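Local atomic coordinates of cystathionine beta-lyases/cystathionine gamma-synthases (Corynebacterium glutamicum, PDB entry 5X5H), a protein that probably catalyses the pyridoxal phosphate-dependent condensation of O-succinyl-L-homoserine with L-cysteine to L,L-cystathionine, a step in methionine biosynthesis. Residues A[136-150]-A[165-179]. Numbering follows the deposited sequence.
With PLP (pyridoxal-5'-phosphate), chain B.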
loop_
_atom_site.group_PDB
_atom_site.type_symbol
_atom_site.label_atom_id
_atom_site.label_comp_id
_atom_site.label_asym_id
_atom_site.label_seq_id
_atom_site.Cartn_x
_atom_site.Cartn_y
_atom_site.Cartn_z
ATOM N N VAL A 136 -13.286 44.017 -6.574
ATOM C CA VAL A 136 -12.488 43.190 -7.528
ATOM C C VAL A 136 -12.270 44.012 -8.837
ATOM O O VAL A 136 -11.126 44.092 -9.314
ATOM C CB VAL A 136 -13.182 41.844 -7.808
ATOM C CG1 VAL A 136 -12.395 40.980 -8.782
ATOM C CG2 VAL A 136 -13.337 41.107 -6.514
ATOM N N LYS A 137 -13.343 44.557 -9.399
ATOM C CA LYS A 137 -13.282 45.304 -10.637
ATOM C C LYS A 137 -12.234 46.408 -10.497
ATOM O O LYS A 137 -11.375 46.604 -11.416
ATOM C CB LYS A 137 -14.623 45.858 -11.001
ATOM C CG LYS A 137 -14.553 46.570 -12.331
ATOM C CD LYS A 137 -15.969 47.006 -12.682
ATOM C CE LYS A 137 -15.929 47.754 -13.995
ATOM N NZ LYS A 137 -17.287 48.295 -14.193
ATOM N N ALA A 138 -12.197 47.095 -9.373
ATOM C CA ALA A 138 -11.272 48.236 -9.231
ATOM C C ALA A 138 -9.836 47.861 -9.141
ATOM O O ALA A 138 -8.932 48.639 -9.419
ATOM C CB ALA A 138 -11.643 49.138 -8.009
ATOM N N ALA A 139 -9.556 46.624 -8.680
ATOM C CA ALA A 139 -8.247 46.189 -8.491
ATOM C C ALA A 139 -7.539 45.577 -9.734
ATOM O O ALA A 139 -6.323 45.369 -9.652
ATOM C CB ALA A 139 -8.250 45.154 -7.393
ATOM N N ILE A 140 -8.327 45.297 -10.736
ATOM C CA ILE A 140 -7.801 44.745 -12.018
ATOM C C ILE A 140 -7.018 45.840 -12.751
ATOM O O ILE A 140 -7.601 46.969 -12.901
ATOM C CB ILE A 140 -8.903 44.222 -12.885
ATOM C CG1 ILE A 140 -9.695 43.069 -12.199
ATOM C CG2 ILE A 140 -8.379 43.795 -14.268
ATOM C CD1 ILE A 140 -10.918 42.620 -12.903
ATOM N N LYS A 141 -5.762 45.567 -13.050
ATOM C CA LYS A 141 -4.843 46.451 -13.800
ATOM C C LYS A 141 -4.498 45.794 -15.152
ATOM O O LYS A 141 -4.915 44.677 -15.446
ATOM C CB LYS A 141 -3.568 46.646 -12.988
ATOM C CG LYS A 141 -3.762 47.093 -11.538
ATOM C CD LYS A 141 -2.491 47.514 -10.915
ATOM C CE LYS A 141 -1.521 46.372 -10.751
ATOM N NZ LYS A 141 -0.213 46.774 -10.244
ATOM N N ASP A 142 -3.764 46.517 -15.969
ATOM C CA ASP A 142 -3.457 46.026 -17.296
ATOM C C ASP A 142 -2.552 44.804 -17.246
ATOM O O ASP A 142 -2.701 43.947 -18.108
ATOM C CB ASP A 142 -2.724 47.143 -18.007
ATOM C CG ASP A 142 -3.670 48.206 -18.543
ATOM O OD1 ASP A 142 -4.905 48.046 -18.543
ATOM O OD2 ASP A 142 -3.143 49.229 -18.996
ATOM N N ASN A 143 -1.807 44.682 -16.181
ATOM C CA ASN A 143 -0.924 43.531 -15.954
ATOM C C ASN A 143 -1.557 42.376 -15.115
ATOM O O ASN A 143 -0.841 41.432 -14.809
ATOM C CB ASN A 143 0.438 43.871 -15.478
ATOM C CG ASN A 143 0.516 44.471 -14.104
ATOM O OD1 ASN A 143 -0.495 45.176 -13.724
ATOM N ND2 ASN A 143 1.594 44.265 -13.325
ATOM N N THR A 144 -2.809 42.511 -14.750
ATOM C CA THR A 144 -3.502 41.450 -13.926
ATOM C C THR A 144 -3.664 40.286 -14.824
ATOM O O THR A 144 -4.370 40.347 -15.800
ATOM C CB THR A 144 -4.823 41.928 -13.419
ATOM O OG1 THR A 144 -4.574 43.102 -12.581
ATOM C CG2 THR A 144 -5.468 40.809 -12.487
ATOM N N LYS A 145 -3.098 39.121 -14.401
ATOM C CA LYS A 145 -3.289 37.845 -15.124
ATOM C C LYS A 145 -4.122 36.836 -14.397
ATOM O O LYS A 145 -4.621 35.895 -14.988
ATOM C CB LYS A 145 -1.896 37.247 -15.417
ATOM C CG LYS A 145 -1.000 38.112 -16.253
ATOM C CD LYS A 145 -1.589 38.307 -17.641
ATOM C CE LYS A 145 -0.488 38.746 -18.587
ATOM N NZ LYS A 145 -0.251 40.090 -18.245
ATOM N N LEU A 146 -4.422 37.091 -13.121
ATOM C CA LEU A 146 -5.072 36.074 -12.270
ATOM C C LEU A 146 -5.932 36.760 -11.241
ATOM O O LEU A 146 -5.435 37.636 -10.498
ATOM C CB LEU A 146 -3.959 35.260 -11.606
ATOM C CG LEU A 146 -4.435 34.088 -10.740
ATOM C CD1 LEU A 146 -5.354 33.113 -11.423
ATOM C CD2 LEU A 146 -3.146 33.401 -10.215
ATOM N N ILE A 147 -7.139 36.303 -11.134
ATOM C CA ILE A 147 -8.025 36.595 -9.957
ATOM C C ILE A 147 -8.223 35.233 -9.247
ATOM O O ILE A 147 -8.714 34.277 -9.896
ATOM C CB ILE A 147 -9.357 37.174 -10.399
ATOM C CG1 ILE A 147 -9.118 38.436 -11.289
ATOM C CG2 ILE A 147 -10.265 37.510 -9.192
ATOM C CD1 ILE A 147 -10.399 38.972 -11.863
ATOM N N TRP A 148 -7.814 35.155 -8.001
ATOM C CA TRP A 148 -7.844 33.936 -7.206
ATOM C C TRP A 148 -8.985 33.998 -6.209
ATOM O O TRP A 148 -8.971 34.903 -5.329
ATOM C CB TRP A 148 -6.522 33.761 -6.481
ATOM C CG TRP A 148 -6.442 32.406 -5.834
ATOM C CD1 TRP A 148 -6.782 32.057 -4.563
ATOM C CD2 TRP A 148 -5.978 31.230 -6.495
ATOM N NE1 TRP A 148 -6.518 30.707 -4.369
ATOM C CE2 TRP A 148 -6.077 30.193 -5.563
ATOM C CE3 TRP A 148 -5.452 30.978 -7.776
ATOM C CZ2 TRP A 148 -5.625 28.897 -5.866
ATOM C CZ3 TRP A 148 -5.027 29.642 -8.092
ATOM C CH2 TRP A 148 -5.110 28.654 -7.107
ATOM N N VAL A 149 -9.964 33.136 -6.356
ATOM C CA VAL A 149 -11.144 33.170 -5.513
ATOM C C VAL A 149 -11.234 31.855 -4.721
ATOM O O VAL A 149 -11.154 30.775 -5.370
ATOM C CB VAL A 149 -12.408 33.409 -6.351
ATOM C CG1 VAL A 149 -13.686 33.082 -5.588
ATOM C CG2 VAL A 149 -12.408 34.911 -6.830
ATOM N N GLU A 150 -11.497 31.867 -3.448
ATOM C CA GLU A 150 -11.923 30.717 -2.681
ATOM C C GLU A 150 -13.327 30.972 -2.286
ATOM O O GLU A 150 -13.616 32.047 -1.733
ATOM C CB GLU A 150 -11.230 30.555 -1.372
ATOM C CG GLU A 150 -9.956 30.020 -1.377
ATOM C CD GLU A 150 -9.357 29.928 0.016
ATOM O OE1 GLU A 150 -10.010 29.791 1.077
ATOM O OE2 GLU A 150 -8.143 29.895 0.035
ATOM N N VAL A 165 -17.814 37.711 -10.870
ATOM C CA VAL A 165 -16.450 37.937 -11.003
ATOM C C VAL A 165 -15.909 37.445 -12.327
ATOM O O VAL A 165 -15.096 38.146 -12.902
ATOM C CB VAL A 165 -15.667 37.324 -9.774
ATOM C CG1 VAL A 165 -14.203 37.297 -10.031
ATOM C CG2 VAL A 165 -16.090 38.022 -8.471
ATOM N N ALA A 166 -16.406 36.310 -12.822
ATOM C CA ALA A 166 -15.980 35.864 -14.170
ATOM C C ALA A 166 -16.291 36.905 -15.251
ATOM O O ALA A 166 -15.455 37.121 -16.118
ATOM C CB ALA A 166 -16.632 34.578 -14.507
ATOM N N LYS A 167 -17.491 37.493 -15.183
ATOM C CA LYS A 167 -17.830 38.573 -16.139
ATOM C C LYS A 167 -16.810 39.692 -16.154
ATOM O O LYS A 167 -16.525 40.321 -17.204
ATOM C CB LYS A 167 -19.208 39.177 -15.860
ATOM C CG LYS A 167 -20.383 38.263 -16.201
ATOM C CD LYS A 167 -21.751 38.961 -15.877
ATOM C CE LYS A 167 -22.989 38.057 -15.820
ATOM N NZ LYS A 167 -22.933 37.027 -16.895
ATOM N N LEU A 168 -16.220 40.034 -15.001
ATOM C CA LEU A 168 -15.149 41.042 -14.968
ATOM C C LEU A 168 -13.897 40.780 -15.792
ATOM O O LEU A 168 -13.093 41.659 -16.074
ATOM C CB LEU A 168 -14.656 41.348 -13.547
ATOM C CG LEU A 168 -15.750 41.716 -12.576
ATOM C CD1 LEU A 168 -15.154 41.916 -11.211
ATOM C CD2 LEU A 168 -16.521 43.003 -12.972
ATOM N N THR A 169 -13.642 39.490 -16.078
ATOM C CA THR A 169 -12.470 39.181 -16.857
ATOM C C THR A 169 -12.649 39.366 -18.382
ATOM O O THR A 169 -11.636 39.383 -19.083
ATOM C CB THR A 169 -12.007 37.698 -16.642
ATOM O OG1 THR A 169 -12.947 36.811 -17.243
ATOM C CG2 THR A 169 -11.756 37.448 -15.150
ATOM N N GLU A 170 -13.877 39.574 -18.839
ATOM C CA GLU A 170 -14.130 39.874 -20.307
ATOM C C GLU A 170 -13.431 41.163 -20.671
ATOM O O GLU A 170 -13.460 42.146 -19.919
ATOM C CB GLU A 170 -15.623 39.894 -20.616
ATOM C CG GLU A 170 -16.285 38.551 -20.333
ATOM C CD GLU A 170 -17.789 38.572 -20.508
ATOM O OE1 GLU A 170 -18.431 37.520 -20.371
ATOM O OE2 GLU A 170 -18.341 39.654 -20.783
ATOM N N GLY A 171 -12.698 41.165 -21.799
ATOM C CA GLY A 171 -11.921 42.319 -22.261
ATOM C C GLY A 171 -10.609 42.499 -21.600
ATOM O O GLY A 171 -9.987 43.562 -21.645
ATOM N N THR A 172 -10.203 41.477 -20.805
ATOM C CA THR A 172 -8.977 41.548 -20.031
ATOM C C THR A 172 -8.178 40.301 -20.377
ATOM O O THR A 172 -8.722 39.389 -20.965
ATOM C CB THR A 172 -9.143 41.638 -18.488
ATOM O OG1 THR A 172 -9.418 40.348 -17.910
ATOM C CG2 THR A 172 -10.266 42.621 -18.012
ATOM N N ASN A 173 -6.928 40.343 -19.984
ATOM C CA ASN A 173 -6.078 39.180 -19.986
ATOM C C ASN A 173 -6.071 38.453 -18.610
ATOM O O ASN A 173 -5.125 37.711 -18.367
ATOM C CB ASN A 173 -4.638 39.614 -20.303
ATOM C CG ASN A 173 -4.481 40.141 -21.715
ATOM O OD1 ASN A 173 -5.134 39.690 -22.661
ATOM N ND2 ASN A 173 -3.584 41.054 -21.865
ATOM N N ALA A 174 -7.030 38.709 -17.738
ATOM C CA ALA A 174 -7.088 38.029 -16.409
ATOM C C ALA A 174 -7.843 36.723 -16.570
ATOM O O ALA A 174 -8.815 36.655 -17.264
ATOM C CB ALA A 174 -7.714 38.884 -15.372
ATOM N N LYS A 175 -7.370 35.707 -15.863
ATOM C CA LYS A 175 -8.130 34.462 -15.699
ATOM C C LYS A 175 -8.670 34.335 -14.259
ATOM O O LYS A 175 -7.905 34.708 -13.365
ATOM C CB LYS A 175 -7.276 33.249 -16.072
ATOM C CG LYS A 175 -6.933 33.211 -17.608
ATOM C CD LYS A 175 -6.174 31.926 -17.886
ATOM C CE LYS A 175 -5.543 31.927 -19.295
ATOM N NZ LYS A 175 -6.538 32.284 -20.284
ATOM N N LEU A 176 -9.845 33.825 -14.103
ATOM C CA LEU A 176 -10.434 33.503 -12.814
ATOM C C LEU A 176 -10.148 32.035 -12.487
ATOM O O LEU A 176 -10.599 31.148 -13.264
ATOM C CB LEU A 176 -11.890 33.762 -12.783
ATOM C CG LEU A 176 -12.702 33.311 -11.595
ATOM C CD1 LEU A 176 -12.166 33.941 -10.295
ATOM C CD2 LEU A 176 -14.191 33.471 -11.825
ATOM N N VAL A 177 -9.506 31.829 -11.354
ATOM C CA VAL A 177 -9.316 30.478 -10.804
ATOM C C VAL A 177 -10.063 30.441 -9.482
ATOM O O VAL A 177 -9.928 31.302 -8.635
ATOM C CB VAL A 177 -7.896 30.079 -10.630
ATOM C CG1 VAL A 177 -7.780 28.703 -9.900
ATOM C CG2 VAL A 177 -7.165 30.135 -11.983
ATOM N N VAL A 178 -10.900 29.379 -9.346
ATOM C CA VAL A 178 -11.636 29.118 -8.089
ATOM C C VAL A 178 -10.993 27.927 -7.383
ATOM O O VAL A 178 -10.903 26.833 -7.990
ATOM C CB VAL A 178 -13.140 28.951 -8.264
ATOM C CG1 VAL A 178 -13.799 28.588 -7.026
ATOM C CG2 VAL A 178 -13.753 30.233 -8.880
ATOM N N ASP A 179 -10.618 28.123 -6.143
ATOM C CA ASP A 179 -10.232 27.031 -5.226
ATOM C C ASP A 179 -11.539 26.509 -4.641
ATOM O O ASP A 179 -12.187 27.189 -3.835
ATOM C CB ASP A 179 -9.249 27.534 -4.225
ATOM C CG ASP A 179 -8.859 26.500 -3.162
ATOM O OD1 ASP A 179 -9.569 25.465 -3.008
ATOM O OD2 ASP A 179 -7.858 26.800 -2.408
HETATM N N1 PLP B . -6.870 25.408 -0.321
HETATM C C2 PLP B . -7.676 25.254 0.707
HETATM C C2A PLP B . -8.988 25.958 0.648
HETATM C C3 PLP B . -7.376 24.351 1.672
HETATM O O3 PLP B . -8.195 24.123 2.754
HETATM C C4 PLP B . -6.173 23.625 1.654
HETATM C C4A PLP B . -5.868 22.667 2.732
HETATM C C5 PLP B . -5.236 23.920 0.635
HETATM C C6 PLP B . -5.657 24.813 -0.334
HETATM C C5A PLP B . -3.840 23.306 0.555
HETATM O O4P PLP B . -3.896 21.890 0.173
HETATM P P PLP B . -2.799 20.875 0.702
HETATM O O1P PLP B . -2.841 20.909 2.217
HETATM O O2P PLP B . -3.310 19.606 0.047
HETATM O O3P PLP B . -1.447 21.304 0.127
HETATM O O HOH W 1 -4.005 35.197 -17.663
HETATM O O HOH W 2 -6.591 29.113 -1.935
#
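Strands 144-150 and 175-179 run parallel; their axes come within 4.7 Å, with 24° between their directions. Five backbone hydrogen bonds join them, from K175 N to K145 O at one end to D179 N to V149 O (2.8 Å) at the other. On one face, W148 lies obliquely against V177. Its CG is anti to the backbone N (chi1 -171°), and chi2 of -93° turns the six-membered ring toward V177. CZ3 of W148 comes within 3.4 Å of V177 CG1. The other methyl of V177, CG2, meets L146 CD1 at 3.5 Å. The rings of W148 and F90 of helix 82-93 meet edge-to-face, and L89 and I93 of the same helix touch V177.

On the other face, V165 of helix 162-167 packs with I147, V149 and L176. L176 CD1 reaches back to V149 CG2 (3.6 Å), and T169 CG2 touches I147 CD1. Farther out, L168 packs against the end of helix 133-139 and the loop after it: its CD1 approaches V136 CG1 at 3.8 Å, its CD2 lies against K137 CB, and its CB meets I140 CD1.

At the C-terminal ends of the strands, E150 and D179 sit side by side on the W148 face. One water donates to E150 OE2 and D179 OD2 and accepts from W148 NE1 in the ring plane. It links the two carboxylates, whose oxygens E150 OE2 and D179 OD2 are 4.0 Å apart. E150 OE2 and OE1 take hydrogen bonds from Y107 N and N154 N, respectively. D179 OD1 is hydrogen-bonded to T181 OG1, while OD2 lies 2.7 Å from PLP N1. The arrangement is a beta-alpha-beta unit of the large PLP-binding domain of fold type I enzymes, where an aspartate at a strand end pairs with the pyridine nitrogen and probably stabilises its protonated form.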